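PDB 7K46: aspartate carbamoyltransferase from Leishmania major, which probably catalyses the transfer of a carbamoyl group from carbamoyl phosphate to L-aspartate, an early step (the second) of de novo pyrimidine synthesis. Local coordinates for residues L289-V292 against S296-I299. Sequence-based numbering, arbitrary orientation.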
loop_
_atom_site.group_PDB
_atom_site.type_symbol
_atom_site.label_atom_id
_atom_site.label_comp_id
_atom_site.label_asym_id
_atom_site.label_seq_id
_atom_site.Cartn_x
_atom_site.Cartn_y
_atom_site.Cartn_z
ATOM N N LEU A 289 -1.645 10.625 -21.535
ATOM C CA LEU A 289 -1.246 11.390 -20.353
ATOM C C LEU A 289 0.018 10.789 -19.731
ATOM O O LEU A 289 0.273 9.592 -19.890
ATOM C CB LEU A 289 -2.393 11.464 -19.333
ATOM C CG LEU A 289 -3.618 12.242 -19.828
ATOM C CD1 LEU A 289 -4.725 12.281 -18.781
ATOM C CD2 LEU A 289 -3.232 13.673 -20.237
ATOM N N PRO A 290 0.850 11.585 -19.034
ATOM C CA PRO A 290 0.682 13.012 -18.734
ATOM C C PRO A 290 0.909 13.926 -19.929
ATOM O O PRO A 290 1.595 13.554 -20.881
ATOM C CB PRO A 290 1.753 13.267 -17.661
ATOM C CG PRO A 290 2.816 12.277 -17.982
ATOM C CD PRO A 290 2.097 11.052 -18.453
ATOM N N ARG A 291 0.328 15.118 -19.863
ATOM C CA ARG A 291 0.536 16.175 -20.841
ATOM C C ARG A 291 1.364 17.295 -20.227
ATOM O O ARG A 291 1.400 17.471 -19.005
ATOM C CB ARG A 291 -0.805 16.750 -21.312
ATOM C CG ARG A 291 -1.599 17.373 -20.160
ATOM C CD ARG A 291 -2.732 18.272 -20.634
ATOM N NE ARG A 291 -3.604 18.621 -19.516
ATOM C CZ ARG A 291 -4.729 19.315 -19.629
ATOM N NH1 ARG A 291 -5.116 19.823 -20.790
ATOM N NH2 ARG A 291 -5.496 19.484 -18.556
ATOM N N VAL A 292 2.022 18.067 -21.088
ATOM C CA VAL A 292 2.610 19.321 -20.641
ATOM C C VAL A 292 1.736 20.432 -21.207
ATOM O O VAL A 292 0.611 20.644 -20.741
ATOM C CB VAL A 292 4.087 19.464 -21.066
ATOM C CG1 VAL A 292 4.732 20.659 -20.372
ATOM C CG2 VAL A 292 4.857 18.199 -20.732
ATOM N N SER A 296 -4.015 22.306 -24.473
ATOM C CA SER A 296 -4.333 23.435 -23.601
ATOM C C SER A 296 -5.458 23.103 -22.626
ATOM O O SER A 296 -6.383 22.345 -22.936
ATOM C CB SER A 296 -4.722 24.665 -24.423
ATOM O OG SER A 296 -5.115 25.726 -23.570
ATOM N N THR A 297 -5.376 23.690 -21.427
ATOM C CA THR A 297 -6.502 23.590 -20.505
ATOM C C THR A 297 -7.735 24.326 -21.018
ATOM O O THR A 297 -8.826 24.118 -20.473
ATOM C CB THR A 297 -6.135 24.147 -19.131
ATOM O OG1 THR A 297 -5.763 25.520 -19.271
ATOM C CG2 THR A 297 -4.982 23.369 -18.522
ATOM N N ASP A 298 -7.604 25.166 -22.051
ATOM C CA ASP A 298 -8.770 25.921 -22.497
ATOM C C ASP A 298 -9.752 25.084 -23.316
ATOM O O ASP A 298 -10.787 25.619 -23.730
ATOM C CB ASP A 298 -8.342 27.200 -23.248
ATOM C CG ASP A 298 -7.773 26.947 -24.649
ATOM O OD1 ASP A 298 -7.728 25.796 -25.123
ATOM O OD2 ASP A 298 -7.376 27.951 -25.291
ATOM N N ILE A 299 -9.483 23.792 -23.534
ATOM C CA ILE A 299 -10.485 22.865 -24.062
ATOM C C ILE A 299 -10.882 21.801 -23.040
ATOM O O ILE A 299 -11.611 20.870 -23.384
ATOM C CB ILE A 299 -10.035 22.190 -25.372
ATOM C CG1 ILE A 299 -8.751 21.377 -25.174
ATOM C CG2 ILE A 299 -9.886 23.197 -26.491
ATOM C CD1 ILE A 299 -8.533 20.357 -26.273
#
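The HPLPR loop of the aspartate carbamoyltransferase family, here His-287 to Arg-291 just beyond strand 284-286, ends in an arginine whose guanidinium reaches Ser-296 and the short 3-10 segment 297-299 that follows it. NH1 of Arg-291 comes to 3.5 Å from the carbonyl O of Ser-296, which lies at the guanidinium edge, near its plane. The CG2 methyl of Thr-297 sits over one face of the same group, 3.9 Å from NH2, and the two side chains cross at about a right angle. Arg-291 attains this reach by an extended chain from CG to NE (chi2 164°, chi3 169°), with CG lying between the backbone N and the carbonyl carbon.

Its stronger polar partners lie outside 289-292 and 296-299. NH2 forms a salt bridge with Asp-300 and NH1 is hydrogen-bonded to the carbonyl O of Leu-295, both of the same chain, while NE is salt-bridged to Asp-98 of a second subunit. With all three nitrogens engaged, the buried guanidinium is fixed in rotation, and its positive charge is probably balanced by the two carboxylates.

The turn has a brace of its own. Ser-296 OG accepts from the backbone N of Asp-298 at 3.0 Å with an N-H...O angle of 171°, closing an ST turn, while the backbone bond from Ile-299 N to Ser-296 O is long and weak at 3.5 Å. Asp-298 OD1 in turn takes the backbone N of Lys-273, linking the turn to helix 273-276.

A cis peptide bond precedes Pro-290, next to the arginine. That cis Leu-Pro step within an HPLPR sequence is a hallmark of the aspartate-binding domain in aspartate carbamoyltransferases; as in relatives, this loop probably borders an active site at the subunit interface, consistent with the Arg-291 bridge to the second subunit.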